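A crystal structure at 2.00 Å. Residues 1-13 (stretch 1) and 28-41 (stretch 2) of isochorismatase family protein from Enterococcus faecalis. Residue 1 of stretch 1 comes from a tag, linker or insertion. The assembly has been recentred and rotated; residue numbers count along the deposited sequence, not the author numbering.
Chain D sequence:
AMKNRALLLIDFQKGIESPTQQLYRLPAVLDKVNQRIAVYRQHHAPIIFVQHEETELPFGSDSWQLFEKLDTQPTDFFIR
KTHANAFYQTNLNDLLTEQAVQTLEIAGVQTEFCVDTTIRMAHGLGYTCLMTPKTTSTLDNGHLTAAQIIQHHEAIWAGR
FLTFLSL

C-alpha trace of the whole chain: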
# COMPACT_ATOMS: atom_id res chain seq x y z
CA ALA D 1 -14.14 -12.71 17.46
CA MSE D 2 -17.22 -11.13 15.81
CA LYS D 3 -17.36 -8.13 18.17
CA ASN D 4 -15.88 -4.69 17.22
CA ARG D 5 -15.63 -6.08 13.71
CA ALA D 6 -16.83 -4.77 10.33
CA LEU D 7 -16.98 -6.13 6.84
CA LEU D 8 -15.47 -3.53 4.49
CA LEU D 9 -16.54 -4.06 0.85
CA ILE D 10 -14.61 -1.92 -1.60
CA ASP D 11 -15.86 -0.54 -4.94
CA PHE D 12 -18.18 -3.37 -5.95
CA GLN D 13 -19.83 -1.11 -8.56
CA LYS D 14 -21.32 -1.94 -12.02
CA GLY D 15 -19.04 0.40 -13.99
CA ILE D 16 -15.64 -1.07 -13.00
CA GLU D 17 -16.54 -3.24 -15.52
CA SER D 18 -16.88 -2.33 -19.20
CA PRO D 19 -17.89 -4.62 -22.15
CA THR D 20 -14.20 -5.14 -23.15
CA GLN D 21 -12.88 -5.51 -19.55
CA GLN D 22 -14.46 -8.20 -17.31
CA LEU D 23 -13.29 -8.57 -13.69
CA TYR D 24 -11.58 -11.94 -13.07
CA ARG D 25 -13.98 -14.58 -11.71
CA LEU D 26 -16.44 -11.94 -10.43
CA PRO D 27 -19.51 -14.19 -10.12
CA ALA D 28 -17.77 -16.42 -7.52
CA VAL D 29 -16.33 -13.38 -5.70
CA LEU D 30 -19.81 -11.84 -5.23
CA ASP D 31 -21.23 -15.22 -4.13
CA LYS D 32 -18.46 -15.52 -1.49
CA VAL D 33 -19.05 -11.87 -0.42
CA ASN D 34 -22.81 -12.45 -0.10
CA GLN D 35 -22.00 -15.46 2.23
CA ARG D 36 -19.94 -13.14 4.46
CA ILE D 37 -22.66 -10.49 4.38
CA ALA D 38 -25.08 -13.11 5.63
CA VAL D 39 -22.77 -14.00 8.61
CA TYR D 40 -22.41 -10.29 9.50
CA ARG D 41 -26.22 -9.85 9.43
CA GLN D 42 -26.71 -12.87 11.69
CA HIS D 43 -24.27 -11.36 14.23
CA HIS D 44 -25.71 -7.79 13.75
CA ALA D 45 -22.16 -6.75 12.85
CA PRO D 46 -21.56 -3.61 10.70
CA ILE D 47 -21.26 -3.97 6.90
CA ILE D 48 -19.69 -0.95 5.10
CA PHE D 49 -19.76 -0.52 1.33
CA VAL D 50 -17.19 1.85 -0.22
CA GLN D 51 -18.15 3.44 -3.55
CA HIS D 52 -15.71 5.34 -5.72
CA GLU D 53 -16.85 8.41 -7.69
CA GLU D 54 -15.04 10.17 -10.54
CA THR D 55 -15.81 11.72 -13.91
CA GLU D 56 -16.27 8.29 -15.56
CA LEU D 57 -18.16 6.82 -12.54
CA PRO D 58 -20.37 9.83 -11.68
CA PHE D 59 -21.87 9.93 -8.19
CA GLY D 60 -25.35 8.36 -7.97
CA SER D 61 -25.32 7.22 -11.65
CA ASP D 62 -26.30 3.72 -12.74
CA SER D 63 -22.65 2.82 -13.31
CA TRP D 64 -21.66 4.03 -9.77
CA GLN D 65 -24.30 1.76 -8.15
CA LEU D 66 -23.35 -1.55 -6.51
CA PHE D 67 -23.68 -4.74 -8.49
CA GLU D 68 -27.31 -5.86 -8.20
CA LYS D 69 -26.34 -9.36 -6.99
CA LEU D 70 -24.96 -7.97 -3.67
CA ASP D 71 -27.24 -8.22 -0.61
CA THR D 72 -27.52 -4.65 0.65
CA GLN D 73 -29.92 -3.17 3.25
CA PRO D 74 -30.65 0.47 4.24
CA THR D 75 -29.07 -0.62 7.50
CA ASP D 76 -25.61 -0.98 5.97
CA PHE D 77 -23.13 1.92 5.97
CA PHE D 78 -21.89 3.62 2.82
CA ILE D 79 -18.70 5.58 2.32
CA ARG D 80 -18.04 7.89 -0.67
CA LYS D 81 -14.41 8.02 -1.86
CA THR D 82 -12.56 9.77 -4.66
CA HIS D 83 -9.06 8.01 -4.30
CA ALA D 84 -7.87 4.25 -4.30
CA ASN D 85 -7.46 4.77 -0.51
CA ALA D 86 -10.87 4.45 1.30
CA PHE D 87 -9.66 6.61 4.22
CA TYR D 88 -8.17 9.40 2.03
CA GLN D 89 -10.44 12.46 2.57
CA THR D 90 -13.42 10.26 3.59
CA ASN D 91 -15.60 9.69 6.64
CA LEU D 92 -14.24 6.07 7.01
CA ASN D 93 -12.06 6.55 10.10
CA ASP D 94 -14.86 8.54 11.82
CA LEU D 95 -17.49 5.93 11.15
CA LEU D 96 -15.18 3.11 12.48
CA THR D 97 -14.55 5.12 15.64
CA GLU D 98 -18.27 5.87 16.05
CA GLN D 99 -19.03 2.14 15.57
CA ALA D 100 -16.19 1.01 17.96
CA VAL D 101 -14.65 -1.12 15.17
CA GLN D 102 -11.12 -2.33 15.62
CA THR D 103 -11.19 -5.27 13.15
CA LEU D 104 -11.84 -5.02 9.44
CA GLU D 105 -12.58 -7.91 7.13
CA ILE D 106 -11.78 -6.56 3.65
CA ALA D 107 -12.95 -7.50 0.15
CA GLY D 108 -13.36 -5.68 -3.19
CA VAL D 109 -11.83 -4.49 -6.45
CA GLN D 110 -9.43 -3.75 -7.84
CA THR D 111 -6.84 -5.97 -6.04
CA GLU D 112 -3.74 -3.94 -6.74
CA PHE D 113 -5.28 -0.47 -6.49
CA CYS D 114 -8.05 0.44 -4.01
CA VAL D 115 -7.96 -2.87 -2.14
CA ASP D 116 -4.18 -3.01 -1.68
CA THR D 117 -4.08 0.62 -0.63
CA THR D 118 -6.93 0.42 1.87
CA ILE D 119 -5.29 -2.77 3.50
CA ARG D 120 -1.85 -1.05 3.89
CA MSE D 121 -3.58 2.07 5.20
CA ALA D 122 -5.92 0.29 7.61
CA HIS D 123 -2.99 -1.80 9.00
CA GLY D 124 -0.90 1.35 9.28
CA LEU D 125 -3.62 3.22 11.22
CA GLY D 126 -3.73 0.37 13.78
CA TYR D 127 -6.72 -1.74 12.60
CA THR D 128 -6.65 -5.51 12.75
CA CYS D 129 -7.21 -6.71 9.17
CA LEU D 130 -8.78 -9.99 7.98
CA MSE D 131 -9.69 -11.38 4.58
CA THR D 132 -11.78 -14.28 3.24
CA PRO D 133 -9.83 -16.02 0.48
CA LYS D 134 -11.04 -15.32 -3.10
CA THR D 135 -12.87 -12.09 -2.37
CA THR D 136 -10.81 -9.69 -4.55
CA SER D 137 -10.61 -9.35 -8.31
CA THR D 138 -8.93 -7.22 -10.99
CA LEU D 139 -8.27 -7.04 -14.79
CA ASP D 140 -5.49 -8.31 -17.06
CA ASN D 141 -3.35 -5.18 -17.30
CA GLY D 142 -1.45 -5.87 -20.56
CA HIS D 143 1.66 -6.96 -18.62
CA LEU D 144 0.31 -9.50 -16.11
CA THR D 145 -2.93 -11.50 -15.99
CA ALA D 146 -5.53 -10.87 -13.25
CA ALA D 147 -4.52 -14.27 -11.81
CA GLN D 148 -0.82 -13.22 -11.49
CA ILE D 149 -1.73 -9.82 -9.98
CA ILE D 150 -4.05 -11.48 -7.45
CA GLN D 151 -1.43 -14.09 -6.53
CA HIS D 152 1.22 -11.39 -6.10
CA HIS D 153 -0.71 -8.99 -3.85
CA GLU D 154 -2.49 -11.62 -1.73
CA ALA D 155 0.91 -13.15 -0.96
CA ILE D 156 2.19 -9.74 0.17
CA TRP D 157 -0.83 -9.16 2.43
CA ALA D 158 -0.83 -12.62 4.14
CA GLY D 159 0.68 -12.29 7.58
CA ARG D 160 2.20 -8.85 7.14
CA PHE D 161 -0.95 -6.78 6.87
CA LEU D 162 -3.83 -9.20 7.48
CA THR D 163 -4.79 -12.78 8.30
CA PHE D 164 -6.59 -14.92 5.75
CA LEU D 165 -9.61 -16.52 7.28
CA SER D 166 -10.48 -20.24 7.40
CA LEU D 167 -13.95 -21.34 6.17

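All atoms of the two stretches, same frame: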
# COMPACT_ATOMS: atom_id res chain seq x y z
N ALA D 1 -14.76 -12.72 18.82
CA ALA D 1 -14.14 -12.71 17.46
C ALA D 1 -14.98 -11.94 16.45
O ALA D 1 -14.44 -11.45 15.48
CB ALA D 1 -13.87 -14.13 16.93
N MSE D 2 -16.30 -11.89 16.66
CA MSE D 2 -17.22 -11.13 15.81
C MSE D 2 -17.68 -9.82 16.45
O MSE D 2 -18.58 -9.18 15.93
CB MSE D 2 -18.44 -11.96 15.38
CG MSE D 2 -18.18 -12.98 14.26
SE MSE D 2 -17.73 -12.09 12.54
CE MSE D 2 -19.33 -11.07 12.29
N LYS D 3 -17.08 -9.43 17.57
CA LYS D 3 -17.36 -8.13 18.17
C LYS D 3 -16.32 -7.08 17.72
O LYS D 3 -15.18 -7.43 17.44
CB LYS D 3 -17.41 -8.23 19.70
CG LYS D 3 -18.89 -8.22 20.24
CD LYS D 3 -19.05 -8.88 21.64
CE LYS D 3 -20.54 -9.08 22.01
NZ LYS D 3 -20.72 -9.21 23.51
N ASN D 4 -16.74 -5.81 17.67
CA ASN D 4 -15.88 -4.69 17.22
C ASN D 4 -15.28 -5.00 15.87
O ASN D 4 -14.09 -4.78 15.62
CB ASN D 4 -14.79 -4.40 18.29
CG ASN D 4 -15.38 -4.20 19.70
OD1 ASN D 4 -15.18 -5.01 20.60
ND2 ASN D 4 -16.09 -3.11 19.89
N ARG D 5 -16.10 -5.52 14.99
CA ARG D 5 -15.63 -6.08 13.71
C ARG D 5 -16.59 -5.67 12.61
O ARG D 5 -17.81 -5.79 12.81
CB ARG D 5 -15.55 -7.64 13.79
CG ARG D 5 -14.94 -8.29 12.50
CD ARG D 5 -14.71 -9.79 12.82
NE ARG D 5 -14.71 -10.63 11.61
CZ ARG D 5 -14.30 -11.89 11.55
NH1 ARG D 5 -13.80 -12.49 12.65
NH2 ARG D 5 -14.36 -12.55 10.39
N ALA D 6 -16.05 -5.16 11.47
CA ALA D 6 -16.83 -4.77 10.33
C ALA D 6 -16.34 -5.47 9.09
O ALA D 6 -15.15 -5.81 8.98
CB ALA D 6 -16.74 -3.22 10.08
N LEU D 7 -17.26 -5.67 8.17
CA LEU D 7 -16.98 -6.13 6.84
C LEU D 7 -16.88 -4.86 5.93
O LEU D 7 -17.84 -4.08 5.83
CB LEU D 7 -18.12 -6.99 6.36
CG LEU D 7 -18.00 -7.77 5.05
CD1 LEU D 7 -16.81 -8.78 5.09
CD2 LEU D 7 -19.31 -8.50 4.77
N LEU D 8 -15.73 -4.69 5.28
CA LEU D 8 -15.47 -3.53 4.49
C LEU D 8 -15.37 -3.95 3.01
O LEU D 8 -14.42 -4.65 2.62
CB LEU D 8 -14.19 -2.83 4.98
CG LEU D 8 -13.81 -1.50 4.25
CD1 LEU D 8 -14.90 -0.44 4.57
CD2 LEU D 8 -12.43 -1.05 4.75
N LEU D 9 -16.36 -3.52 2.20
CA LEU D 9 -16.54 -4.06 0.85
C LEU D 9 -16.29 -2.95 -0.17
O LEU D 9 -17.09 -2.04 -0.28
CB LEU D 9 -17.96 -4.64 0.69
CG LEU D 9 -18.35 -5.79 1.68
CD1 LEU D 9 -19.75 -6.20 1.43
CD2 LEU D 9 -17.39 -6.96 1.54
N ILE D 10 -15.17 -3.06 -0.89
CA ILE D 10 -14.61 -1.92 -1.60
C ILE D 10 -14.95 -1.94 -3.11
O ILE D 10 -14.60 -2.86 -3.87
CB ILE D 10 -13.08 -1.79 -1.37
CG1 ILE D 10 -12.75 -1.64 0.12
CG2 ILE D 10 -12.49 -0.60 -2.26
CD1 ILE D 10 -11.29 -1.96 0.43
N ASP D 11 -15.65 -0.89 -3.51
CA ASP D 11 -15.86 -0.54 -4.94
C ASP D 11 -16.46 -1.66 -5.77
O ASP D 11 -16.06 -1.86 -6.92
CB ASP D 11 -14.55 -0.09 -5.62
CG ASP D 11 -13.99 1.23 -5.07
OD1 ASP D 11 -14.59 1.89 -4.22
OD2 ASP D 11 -12.90 1.64 -5.52
N PHE D 12 -17.42 -2.37 -5.21
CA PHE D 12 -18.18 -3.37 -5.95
C PHE D 12 -19.31 -2.70 -6.74
O PHE D 12 -20.50 -2.92 -6.47
CB PHE D 12 -18.80 -4.38 -4.99
CG PHE D 12 -17.85 -5.42 -4.51
CD1 PHE D 12 -17.14 -6.22 -5.43
CD2 PHE D 12 -17.69 -5.65 -3.15
CE1 PHE D 12 -16.28 -7.25 -4.95
CE2 PHE D 12 -16.83 -6.67 -2.66
CZ PHE D 12 -16.14 -7.46 -3.56
N GLN D 13 -18.91 -1.94 -7.76
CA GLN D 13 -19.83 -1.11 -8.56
C GLN D 13 -19.86 -1.54 -10.05
O GLN D 13 -18.83 -1.94 -10.63
CB GLN D 13 -19.39 0.35 -8.45
CG GLN D 13 -19.26 0.87 -6.96
CD GLN D 13 -18.45 2.13 -6.90
OE1 GLN D 13 -17.28 2.10 -6.60
NE2 GLN D 13 -19.08 3.26 -7.22
N ALA D 28 -18.11 -15.67 -8.75
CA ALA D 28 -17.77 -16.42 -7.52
C ALA D 28 -17.33 -15.50 -6.40
O ALA D 28 -17.51 -15.83 -5.24
CB ALA D 28 -16.70 -17.49 -7.77
N VAL D 29 -16.74 -14.33 -6.73
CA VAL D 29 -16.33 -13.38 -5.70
C VAL D 29 -17.59 -12.83 -5.00
O VAL D 29 -17.70 -12.84 -3.78
CB VAL D 29 -15.45 -12.23 -6.30
CG1 VAL D 29 -15.35 -11.05 -5.32
CG2 VAL D 29 -14.08 -12.75 -6.65
N LEU D 30 -18.56 -12.37 -5.78
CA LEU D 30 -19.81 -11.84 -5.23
C LEU D 30 -20.62 -12.89 -4.43
O LEU D 30 -21.26 -12.56 -3.45
CB LEU D 30 -20.64 -11.20 -6.34
CG LEU D 30 -19.98 -10.08 -7.18
CD1 LEU D 30 -20.92 -9.69 -8.40
CD2 LEU D 30 -19.55 -8.83 -6.39
N ASP D 31 -20.58 -14.15 -4.86
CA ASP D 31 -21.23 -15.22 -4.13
C ASP D 31 -20.56 -15.40 -2.76
O ASP D 31 -21.25 -15.53 -1.75
CB ASP D 31 -21.13 -16.53 -4.91
CG ASP D 31 -22.06 -16.57 -6.09
OD1 ASP D 31 -23.12 -15.89 -6.03
OD2 ASP D 31 -21.73 -17.30 -7.07
N LYS D 32 -19.23 -15.38 -2.75
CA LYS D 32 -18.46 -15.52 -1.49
C LYS D 32 -18.71 -14.29 -0.59
O LYS D 32 -18.93 -14.41 0.60
CB LYS D 32 -16.98 -15.77 -1.84
CG LYS D 32 -16.11 -16.14 -0.67
CD LYS D 32 -15.88 -17.67 -0.56
CE LYS D 32 -14.47 -18.09 -1.14
NZ LYS D 32 -13.35 -18.35 -0.11
N VAL D 33 -18.73 -13.10 -1.17
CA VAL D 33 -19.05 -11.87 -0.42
C VAL D 33 -20.47 -11.89 0.16
O VAL D 33 -20.67 -11.55 1.33
CB VAL D 33 -18.83 -10.60 -1.28
CG1 VAL D 33 -19.54 -9.37 -0.66
CG2 VAL D 33 -17.31 -10.38 -1.46
N ASN D 34 -21.47 -12.26 -0.65
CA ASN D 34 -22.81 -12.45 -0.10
C ASN D 34 -22.87 -13.44 1.11
O ASN D 34 -23.64 -13.22 2.05
CB ASN D 34 -23.75 -12.91 -1.18
CG ASN D 34 -24.33 -11.75 -1.99
OD1 ASN D 34 -24.91 -11.99 -3.04
ND2 ASN D 34 -24.22 -10.52 -1.49
N GLN D 35 -22.08 -14.51 1.08
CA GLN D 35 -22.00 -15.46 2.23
C GLN D 35 -21.47 -14.76 3.49
O GLN D 35 -22.00 -14.97 4.60
CB GLN D 35 -21.12 -16.67 1.92
CG GLN D 35 -21.70 -17.65 0.92
CD GLN D 35 -20.97 -18.99 0.91
OE1 GLN D 35 -21.62 -20.07 0.96
NE2 GLN D 35 -19.61 -18.95 0.92
N ARG D 36 -20.46 -13.90 3.32
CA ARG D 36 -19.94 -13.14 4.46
C ARG D 36 -20.95 -12.15 4.96
O ARG D 36 -21.11 -11.99 6.16
CB ARG D 36 -18.62 -12.43 4.10
CG ARG D 36 -17.56 -13.35 3.53
CD ARG D 36 -17.30 -14.50 4.57
NE ARG D 36 -16.82 -13.93 5.84
CZ ARG D 36 -16.95 -14.53 7.02
NH1 ARG D 36 -17.60 -15.68 7.11
NH2 ARG D 36 -16.45 -13.97 8.10
N ILE D 37 -21.57 -11.41 4.04
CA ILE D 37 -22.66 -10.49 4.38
C ILE D 37 -23.65 -11.20 5.29
O ILE D 37 -24.05 -10.67 6.32
CB ILE D 37 -23.36 -9.96 3.09
CG1 ILE D 37 -22.46 -8.88 2.45
CG2 ILE D 37 -24.75 -9.39 3.40
CD1 ILE D 37 -22.99 -8.36 1.07
N ALA D 38 -24.08 -12.38 4.88
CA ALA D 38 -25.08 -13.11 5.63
C ALA D 38 -24.60 -13.41 7.06
O ALA D 38 -25.34 -13.20 8.01
CB ALA D 38 -25.52 -14.40 4.86
N VAL D 39 -23.33 -13.76 7.23
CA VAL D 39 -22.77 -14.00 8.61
C VAL D 39 -22.77 -12.69 9.43
O VAL D 39 -23.11 -12.66 10.60
CB VAL D 39 -21.33 -14.53 8.53
CG1 VAL D 39 -20.61 -14.48 9.88
CG2 VAL D 39 -21.25 -15.93 7.88
N TYR D 40 -22.39 -11.58 8.81
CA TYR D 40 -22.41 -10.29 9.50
C TYR D 40 -23.80 -9.89 9.93
O TYR D 40 -23.97 -9.40 11.05
CB TYR D 40 -21.72 -9.20 8.63
CG TYR D 40 -20.23 -9.28 8.82
CD1 TYR D 40 -19.50 -10.29 8.21
CD2 TYR D 40 -19.57 -8.36 9.62
CE1 TYR D 40 -18.13 -10.41 8.39
CE2 TYR D 40 -18.17 -8.44 9.79
CZ TYR D 40 -17.47 -9.46 9.17
OH TYR D 40 -16.10 -9.58 9.35
N ARG D 41 -24.80 -10.15 9.08
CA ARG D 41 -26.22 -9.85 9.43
C ARG D 41 -26.71 -10.65 10.61
O ARG D 41 -27.29 -10.10 11.55
CB ARG D 41 -27.16 -10.09 8.24
CG ARG D 41 -26.90 -9.09 7.05
CD ARG D 41 -28.16 -8.86 6.17
NE ARG D 41 -27.74 -8.18 4.96
CZ ARG D 41 -27.26 -6.94 4.92
NH1 ARG D 41 -27.21 -6.19 6.03
NH2 ARG D 41 -26.87 -6.44 3.77

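A helix packed against a strand usually offers one side of itself, and residues three or four apart in sequence do most of the work. Residues 28-41 of this isochorismatase family protein illustrate the rule. The helix runs nearly antiparallel to strand 5-10, at 152° between their N-to-C directions, with axes 9.4 Å apart, so walking up the helix means walking back along stretch 1.

The earliest residues of the stretch to make contact meet Phe12, just beyond the strand. Val29 CG1 lies 3.9 Å from Phe12 CE1, and Leu30, whose CA-to-CB bond points sideways, still brings CD2 to 3.7 Å from Phe12 CD1. Asp31 and Lys32 make no contact with stretch 1. One turn on, Val33 touches two neighbours: its CG2 is 3.8 Å from Phe12 CZ and its CG1 3.8 Å from Leu9 CD1. Asn34 and Gln35 again make no contact.

Arg36 introduces charge. Arg36 NH2 is 3.4 Å from Arg5 NH2, but both are donors, so this is an encounter of like charges and not a bond; both nitrogens find hydrogen-bond partners elsewhere in the structure. Ile37 returns to apolar packing, with CD1 3.9 Å from Leu9 CD1 and CG1 3.9 Å from Leu7 CD2. Val39 points toward stretch 1 but makes a looser contact, its CG1 4.4 Å from CE of the selenomethionine Met2.

Tyr40 gives the contact its largest buried patch. Its ring is sandwiched: Leu7 CB stands 3.6 Å from the Tyr40 ring centroid over one face, and Met2 CE 3.7 Å from that centroid over the opposite face, both within 10° of the ring normal, well-centred CH-pi contacts. The hydroxyl is anchored too, because Arg5 NE donates a nearly straight hydrogen bond to Tyr40 OH (2.9 Å, 165°). One aromatic side chain thus combines apolar packing on its two faces with a polar tether at its tip.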